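Orotidine 5'-phosphate decarboxylase (Pyrococcus horikoshii, PDB 2CZD) probably catalyses the decarboxylation of orotidine 5'-monophosphate to UMP, the final step of de novo UMP biosynthesis. Local coordinates at residues 56-61 / 80-85; 99-104 / 132-137. All blocks are in the same frame, centred on the assembly; numbering follows the deposited sequence.

Interaction 1: 56-61 / 80-85; sequences ADLKLA and DYVIVH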
ATOM      1  N   ALA B  56       5.733  -9.897  -4.823  1.00  7.57           N
ATOM      2  CA  ALA B  56       4.694  -9.433  -3.902  1.00  7.40           C
ATOM      3  C   ALA B  56       4.238  -8.068  -4.427  1.00  7.31           C
ATOM      4  O   ALA B  56       4.972  -7.068  -4.318  1.00  8.84           O
ATOM      5  CB  ALA B  56       5.246  -9.317  -2.470  1.00  9.88           C
ATOM      6  N   ASP B  57       3.053  -8.058  -5.036  1.00  7.88           N
ATOM      7  CA  ASP B  57       2.465  -6.870  -5.654  1.00  6.93           C
ATOM      8  C   ASP B  57       1.795  -6.073  -4.545  1.00  8.94           C
ATOM      9  O   ASP B  57       0.567  -6.084  -4.395  1.00  9.97           O
ATOM     10  CB  ASP B  57       1.440  -7.297  -6.720  1.00  9.34           C
ATOM     11  CG  ASP B  57       0.942  -6.131  -7.550  1.00 12.54           C
ATOM     12  OD1 ASP B  57       1.238  -4.977  -7.187  1.00 10.30           O
ATOM     13  OD2 ASP B  57       0.239  -6.361  -8.557  1.00 15.11           O
ATOM     14  N   LEU B  58       2.626  -5.403  -3.759  1.00  8.08           N
ATOM     15  CA  LEU B  58       2.105  -4.609  -2.639  1.00  9.95           C
ATOM     16  C   LEU B  58       1.913  -3.130  -2.958  1.00  9.38           C
ATOM     17  O   LEU B  58       1.103  -2.467  -2.307  1.00 10.41           O
ATOM     18  CB  LEU B  58       3.038  -4.731  -1.439  1.00 11.35           C
ATOM     19  CG  LEU B  58       3.469  -6.155  -1.091  1.00 12.39           C
ATOM     20  CD1 LEU B  58       4.333  -6.114   0.179  1.00 14.86           C
ATOM     21  CD2 LEU B  58       2.247  -7.036  -0.886  1.00 12.40           C
ATOM     22  N   LYS B  59       2.634  -2.630  -3.965  1.00  7.95           N
ATOM     23  CA  LYS B  59       2.602  -1.205  -4.344  1.00  8.50           C
ATOM     24  C   LYS B  59       2.817  -0.379  -3.084  1.00  8.20           C
ATOM     25  O   LYS B  59       2.033   0.522  -2.748  1.00  9.35           O
ATOM     26  CB  LYS B  59       1.290  -0.836  -5.039  1.00 11.30           C
ATOM     27  CG  LYS B  59       1.129  -1.544  -6.383  1.00  8.77           C
ATOM     28  CD  LYS B  59      -0.010  -0.958  -7.224  1.00 12.08           C
ATOM     29  CE  LYS B  59      -0.221  -1.708  -8.552  1.00 11.96           C
ATOM     30  NZ  LYS B  59      -0.665  -3.131  -8.344  1.00 13.47           N
ATOM     31  N   LEU B  60       3.909  -0.698  -2.391  1.00  7.13           N
ATOM     32  CA  LEU B  60       4.221  -0.009  -1.136  1.00  8.97           C
ATOM     33  C   LEU B  60       4.329   1.493  -1.361  1.00  8.29           C
ATOM     34  O   LEU B  60       4.964   1.958  -2.324  1.00  8.55           O
ATOM     35  CB  LEU B  60       5.505  -0.544  -0.502  1.00  7.80           C
ATOM     36  CG  LEU B  60       5.439  -2.003  -0.006  1.00  7.94           C
ATOM     37  CD1 LEU B  60       6.786  -2.339   0.670  1.00  8.38           C
ATOM     38  CD2 LEU B  60       4.245  -2.226   0.937  1.00 11.17           C
ATOM     39  N   ALA B  61       3.708   2.234  -0.447  1.00  8.08           N
ATOM     40  CA  ALA B  61       3.637   3.691  -0.545  1.00  7.48           C
ATOM     41  C   ALA B  61       3.653   4.321   0.851  1.00  8.80           C
ATOM     42  O   ALA B  61       2.978   5.319   1.123  1.00  9.83           O
ATOM     43  CB  ALA B  61       2.344   4.065  -1.277  1.00 10.17           C
ATOM     44  N   ASP B  80      10.659 -12.789  -3.711  1.00  9.66           N
ATOM     45  CA  ASP B  80      11.884 -12.484  -4.427  1.00  8.62           C
ATOM     46  C   ASP B  80      11.884 -11.041  -4.913  1.00 11.14           C
ATOM     47  O   ASP B  80      12.945 -10.460  -5.114  1.00 10.44           O
ATOM     48  CB  ASP B  80      12.051 -13.430  -5.614  1.00 11.78           C
ATOM     49  CG  ASP B  80      12.266 -14.847  -5.170  1.00 13.47           C
ATOM     50  OD1 ASP B  80      13.379 -15.159  -4.677  1.00 13.82           O
ATOM     51  OD2 ASP B  80      11.312 -15.632  -5.300  1.00 11.97           O
ATOM     52  N   TYR B  81      10.693 -10.472  -5.115  1.00 10.26           N
ATOM     53  CA  TYR B  81      10.581  -9.082  -5.576  1.00 10.29           C
ATOM     54  C   TYR B  81       9.397  -8.425  -4.910  1.00  9.51           C
ATOM     55  O   TYR B  81       8.392  -9.076  -4.643  1.00 11.42           O
ATOM     56  CB  TYR B  81      10.329  -8.971  -7.095  1.00 10.93           C
ATOM     57  CG  TYR B  81      11.252  -9.777  -7.960  1.00  9.95           C
ATOM     58  CD1 TYR B  81      10.982 -11.122  -8.216  1.00 12.48           C
ATOM     59  CD2 TYR B  81      12.413  -9.217  -8.487  1.00 12.45           C
ATOM     60  CE1 TYR B  81      11.857 -11.894  -8.983  1.00 12.25           C
ATOM     61  CE2 TYR B  81      13.303  -9.987  -9.257  1.00 12.71           C
ATOM     62  CZ  TYR B  81      13.010 -11.322  -9.488  1.00 17.15           C
ATOM     63  OH  TYR B  81      13.911 -12.098 -10.187  1.00 17.50           O
ATOM     64  N   VAL B  82       9.504  -7.121  -4.658  1.00  8.01           N
ATOM     65  CA  VAL B  82       8.381  -6.391  -4.092  1.00  6.91           C
ATOM     66  C   VAL B  82       8.103  -5.218  -5.015  1.00  8.98           C
ATOM     67  O   VAL B  82       9.038  -4.512  -5.425  1.00  9.45           O
ATOM     68  CB  VAL B  82       8.711  -5.828  -2.669  1.00  8.12           C
ATOM     69  CG1 VAL B  82       7.638  -4.843  -2.237  1.00  9.84           C
ATOM     70  CG2 VAL B  82       8.791  -6.974  -1.653  1.00 10.43           C
ATOM     71  N   ILE B  83       6.827  -5.037  -5.375  1.00  7.74           N
ATOM     72  CA  ILE B  83       6.425  -3.890  -6.201  1.00  6.65           C
ATOM     73  C   ILE B  83       6.222  -2.678  -5.285  1.00  7.83           C
ATOM     74  O   ILE B  83       5.485  -2.741  -4.293  1.00  8.16           O
ATOM     75  CB  ILE B  83       5.140  -4.201  -6.990  1.00  7.09           C
ATOM     76  CG1 ILE B  83       5.456  -5.315  -7.988  1.00  7.24           C
ATOM     77  CG2 ILE B  83       4.625  -2.942  -7.742  1.00 10.58           C
ATOM     78  CD1 ILE B  83       4.255  -5.800  -8.839  1.00  8.85           C
ATOM     79  N   VAL B  84       6.875  -1.572  -5.635  1.00  7.12           N
ATOM     80  CA  VAL B  84       6.818  -0.356  -4.836  1.00  8.73           C
ATOM     81  C   VAL B  84       6.484   0.842  -5.703  1.00  8.56           C
ATOM     82  O   VAL B  84       6.837   0.885  -6.890  1.00  9.26           O
ATOM     83  CB  VAL B  84       8.184  -0.092  -4.149  1.00  9.68           C
ATOM     84  CG1 VAL B  84       8.560  -1.260  -3.271  1.00 15.16           C
ATOM     85  CG2 VAL B  84       9.253   0.150  -5.218  1.00 11.77           C
ATOM     86  N   HIS B  85       5.772   1.806  -5.131  1.00  7.59           N
ATOM     87  CA  HIS B  85       5.458   3.032  -5.874  1.00  6.13           C
ATOM     88  C   HIS B  85       6.691   3.927  -5.903  1.00  8.35           C
ATOM     89  O   HIS B  85       7.577   3.819  -5.050  1.00  9.93           O
ATOM     90  CB  HIS B  85       4.345   3.828  -5.184  1.00  6.23           C
ATOM     91  CG  HIS B  85       2.972   3.523  -5.695  1.00  7.55           C
ATOM     92  ND1 HIS B  85       2.548   3.892  -6.954  1.00  7.42           N
ATOM     93  CD2 HIS B  85       1.919   2.897  -5.106  1.00  8.35           C
ATOM     94  CE1 HIS B  85       1.294   3.508  -7.121  1.00  7.48           C
ATOM     95  NE2 HIS B  85       0.887   2.901  -6.013  1.00  8.16           N
TER

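Interaction 2: 99-104 / 132-137; sequences LGEIIM and EPFGVI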
ATOM      1  N   LEU B  99      16.582  -4.353   1.165  1.00 10.55           N
ATOM      2  CA  LEU B  99      16.299  -5.726   1.592  1.00 11.52           C
ATOM      3  C   LEU B  99      16.048  -6.777   0.513  1.00 12.03           C
ATOM      4  O   LEU B  99      16.068  -7.981   0.806  1.00 13.98           O
ATOM      5  CB  LEU B  99      15.107  -5.718   2.556  1.00 10.01           C
ATOM      6  CG  LEU B  99      15.329  -4.797   3.751  1.00 12.77           C
ATOM      7  CD1 LEU B  99      14.098  -4.825   4.642  1.00 15.05           C
ATOM      8  CD2 LEU B  99      16.571  -5.249   4.518  1.00 21.70           C
ATOM      9  N   GLY B 100      15.808  -6.340  -0.720  1.00 10.69           N
ATOM     10  CA  GLY B 100      15.544  -7.287  -1.791  1.00 11.39           C
ATOM     11  C   GLY B 100      15.262  -6.573  -3.101  1.00 10.92           C
ATOM     12  O   GLY B 100      15.206  -5.338  -3.149  1.00 12.96           O
ATOM     13  N   GLU B 101      15.058  -7.339  -4.166  1.00 10.93           N
ATOM     14  CA  GLU B 101      14.806  -6.739  -5.474  1.00  9.46           C
ATOM     15  C   GLU B 101      13.427  -6.122  -5.573  1.00  8.80           C
ATOM     16  O   GLU B 101      12.451  -6.602  -4.987  1.00  9.83           O
ATOM     17  CB  GLU B 101      15.041  -7.773  -6.579  1.00 14.95           C
ATOM     18  CG  GLU B 101      16.504  -8.231  -6.609  1.00 19.63           C
ATOM     19  CD  GLU B 101      16.821  -9.145  -7.763  1.00 26.49           C
ATOM     20  OE1 GLU B 101      16.954  -8.631  -8.888  1.00 26.82           O
ATOM     21  OE2 GLU B 101      16.925 -10.378  -7.547  1.00 29.64           O
ATOM     22  N   ILE B 102      13.358  -5.040  -6.336  1.00  8.56           N
ATOM     23  CA  ILE B 102      12.131  -4.298  -6.471  1.00  7.87           C
ATOM     24  C   ILE B 102      11.702  -4.071  -7.897  1.00  7.48           C
ATOM     25  O   ILE B 102      12.500  -4.149  -8.834  1.00  8.27           O
ATOM     26  CB  ILE B 102      12.253  -2.899  -5.804  1.00  8.83           C
ATOM     27  CG1 ILE B 102      13.395  -2.094  -6.440  1.00 10.36           C
ATOM     28  CG2 ILE B 102      12.481  -3.062  -4.289  1.00 10.38           C
ATOM     29  CD1 ILE B 102      13.350  -0.573  -6.130  1.00 11.11           C
ATOM     30  N   ILE B 103      10.416  -3.788  -8.050  1.00  8.52           N
ATOM     31  CA  ILE B 103       9.812  -3.467  -9.344  1.00  7.54           C
ATOM     32  C   ILE B 103       9.082  -2.160  -9.041  1.00  7.58           C
ATOM     33  O   ILE B 103       8.310  -2.099  -8.088  1.00  9.11           O
ATOM     34  CB  ILE B 103       8.805  -4.550  -9.783  1.00  7.96           C
ATOM     35  CG1 ILE B 103       9.573  -5.817 -10.173  1.00 10.84           C
ATOM     36  CG2 ILE B 103       7.928  -4.024 -10.964  1.00  9.82           C
ATOM     37  CD1 ILE B 103       8.705  -7.066 -10.261  1.00  9.01           C
ATOM     38  N   MET B 104       9.311  -1.121  -9.842  1.00  8.04           N
ATOM     39  CA  MET B 104       8.708   0.189  -9.582  1.00  8.91           C
ATOM     40  C   MET B 104       7.504   0.538 -10.429  1.00  7.90           C
ATOM     41  O   MET B 104       7.444   0.209 -11.595  1.00  9.83           O
ATOM     42  CB  MET B 104       9.775   1.289  -9.752  1.00  8.40           C
ATOM     43  CG  MET B 104      10.887   1.193  -8.718  1.00  8.26           C
ATOM     44  SD  MET B 104      12.280   2.325  -9.053  1.00  9.98           S
ATOM     45  CE  MET B 104      11.476   3.957  -8.888  1.00 10.97           C
ATOM     46  N   GLU B 132      17.638   2.041 -10.819  1.00  9.96           N
ATOM     47  CA  GLU B 132      17.889   0.768 -11.491  1.00 10.24           C
ATOM     48  C   GLU B 132      17.267  -0.443 -10.768  1.00  8.33           C
ATOM     49  O   GLU B 132      17.966  -1.335 -10.281  1.00 10.00           O
ATOM     50  CB  GLU B 132      19.395   0.545 -11.735  1.00 11.18           C
ATOM     51  CG  GLU B 132      20.015   1.620 -12.606  1.00 11.81           C
ATOM     52  CD  GLU B 132      21.525   1.458 -12.789  1.00 18.01           C
ATOM     53  OE1 GLU B 132      22.114   2.293 -13.502  1.00 18.99           O
ATOM     54  OE2 GLU B 132      22.125   0.520 -12.212  1.00 26.24           O
ATOM     55  N   PRO B 133      15.929  -0.454 -10.645  1.00  9.24           N
ATOM     56  CA  PRO B 133      15.225  -1.570 -10.001  1.00  8.13           C
ATOM     57  C   PRO B 133      15.295  -2.761 -10.972  1.00  9.17           C
ATOM     58  O   PRO B 133      15.755  -2.624 -12.109  1.00 10.43           O
ATOM     59  CB  PRO B 133      13.783  -1.061  -9.902  1.00  9.08           C
ATOM     60  CG  PRO B 133      13.657  -0.238 -11.173  1.00  8.23           C
ATOM     61  CD  PRO B 133      14.972   0.537 -11.175  1.00  9.08           C
ATOM     62  N   PHE B 134      14.837  -3.920 -10.522  1.00  9.20           N
ATOM     63  CA  PHE B 134      14.798  -5.078 -11.416  1.00  9.33           C
ATOM     64  C   PHE B 134      13.919  -4.747 -12.622  1.00 11.04           C
ATOM     65  O   PHE B 134      14.244  -5.098 -13.757  1.00 10.38           O
ATOM     66  CB  PHE B 134      14.217  -6.296 -10.688  1.00  9.27           C
ATOM     67  CG  PHE B 134      13.928  -7.473 -11.600  1.00  8.83           C
ATOM     68  CD1 PHE B 134      12.634  -7.733 -12.043  1.00  9.10           C
ATOM     69  CD2 PHE B 134      14.956  -8.318 -12.011  1.00  9.39           C
ATOM     70  CE1 PHE B 134      12.350  -8.814 -12.876  1.00  9.95           C
ATOM     71  CE2 PHE B 134      14.688  -9.401 -12.842  1.00 11.81           C
ATOM     72  CZ  PHE B 134      13.380  -9.655 -13.279  1.00 10.39           C
ATOM     73  N   GLY B 135      12.794  -4.086 -12.370  1.00  8.54           N
ATOM     74  CA  GLY B 135      11.908  -3.744 -13.467  1.00  9.72           C
ATOM     75  C   GLY B 135      10.857  -2.714 -13.127  1.00  9.64           C
ATOM     76  O   GLY B 135      10.840  -2.169 -12.021  1.00  9.18           O
ATOM     77  N   VAL B 136      10.013  -2.426 -14.115  1.00  8.61           N
ATOM     78  CA  VAL B 136       8.890  -1.504 -13.963  1.00  7.58           C
ATOM     79  C   VAL B 136       7.710  -2.143 -14.668  1.00  7.26           C
ATOM     80  O   VAL B 136       7.877  -3.064 -15.472  1.00  9.44           O
ATOM     81  CB  VAL B 136       9.131  -0.097 -14.590  1.00  7.95           C
ATOM     82  CG1 VAL B 136      10.338   0.562 -13.934  1.00  8.77           C
ATOM     83  CG2 VAL B 136       9.301  -0.201 -16.097  1.00 11.74           C
ATOM     84  N   ILE B 137       6.511  -1.663 -14.352  1.00  9.20           N
ATOM     85  CA  ILE B 137       5.311  -2.183 -14.987  1.00  9.50           C
ATOM     86  C   ILE B 137       4.836  -1.250 -16.103  1.00 11.49           C
ATOM     87  O   ILE B 137       4.876  -0.024 -15.967  1.00 12.32           O
ATOM     88  CB  ILE B 137       4.196  -2.369 -13.936  1.00  9.76           C
ATOM     89  CG1 ILE B 137       4.582  -3.522 -12.997  1.00 17.17           C
ATOM     90  CG2 ILE B 137       2.859  -2.621 -14.631  1.00 12.53           C
ATOM     91  CD1 ILE B 137       3.588  -3.770 -11.897  1.00 22.77           C
TER
HETATM   92  O   HOH W   1      16.073  -4.327  -7.566  1.00 10.60           O

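Interaction 1: 56-61 / 80-85
Ile83 packs against Asp57 and Lys59 where residues 56-60 and 81-85 of two neighbouring parallel barrel strands run at 31° to each other. This is the tighter part: Ile83 CD1 reaches Asp57 OD1 at 3.5 Å, Ile83 CG2 lies alongside Lys59 CG, and His85 CD2 sets its ring edge 3.3 Å from Lys59 O, while His85 NE2 bonds Ala61 of the second subunit. The backbones are joined here as well: Ala56 N donates to Tyr81 O at 2.8 Å and Ala56 O accepts from Ile83 N. Pairing then slips by two residues, from Ala56-Val82 to Leu60-Val84, a beta bulge that includes an inverse gamma turn centred on Asp57. Beyond it Leu60 N uses an in-plane lone pair of Ile83 O at 3.2 Å, and His85 N bonds Leu60 O. Under helix 64-76 the contacts are longer, Val82 CG2 meeting Ala56 CB at 4.3 Å. The open side is at Lys59, partly exposed. Its bend at chi4 (64°) places NZ 2.9 Å from the syn side of Asp57 OD1; Asp57 OD2 also pairs with Lys29, and Lys59 NZ with Asp62 of the second subunit. Such an alternating charge network is consistent with a substrate site in which Lys59 is the proton donor.

Interaction 2: 99-104 / 132-137
Ile102, Ile103 and Met104 meet Pro133 to Ile137 in a parallel strand pairing, mostly buried, between neighbouring barrel strands 101-105 and 135-137. The bridges Ile103-Gly135 and Met104-Val136 fix the register, and the segment axes make an angle of 33°. Only one backbone bond across the pair is strong: Met104 N donates to Gly135 O at 2.9 Å, with the donor tilted 19° from the carbonyl plane. The flanking bonds, Phe134 N to Ile102 O and Ile137 N to Met104 O, are weak. A water supplements the first of these by accepting from Ile102 N at 3.1 Å and, weakly, from Phe134 N.

The strands belong to a beta-alpha-beta unit of the TIM barrel whose connecting helix, 121-131, packs over Met104 and Val136. On that face Met104 crosses Pro133 at about a right angle, its SD 3.6 Å from Pro133 CG. Ile102 turns CG1 between its own backbone N and carbonyl carbon (chi1 59°), and this atom touches Pro133 CB at 3.6 Å. Ile103 projects to the other face, where its CG2 meets Ile137 CG1 at 3.9 Å and its CG1 approaches the edge of the Phe134 ring at CD1, 4.1 Å away. Ile137 continues this apolar side toward Pro162, a substrate-binding residue. Near the start of the pair Glu101, exposed to solvent, brings OE1 to 3.7 Å from Phe134 CD2, its carboxylate almost perpendicular to the ring plane.

After two earlier strands the chain enters strand 53-60, continues through helix 64-76 and returns as strand 81-85, where interaction 1 closes. It then continues through helix 90-97 into strand 101-105, makes the longer excursion containing helix 121-131, and closes interaction 2 at strand 135-137. The two contacts therefore follow in series, neither nested nor crossed. Their inner strands are sheet neighbours: Val84 N lies 2.9 Å from Ile103 O and Val82 N lies 3.0 Å from Glu101 O, both probable hydrogen bonds. Tyr81 CE2 also packs 3.5 Å from Phe134 CG, reaching past strand 101-105. Together they join four consecutive strands of the eight-stranded barrel.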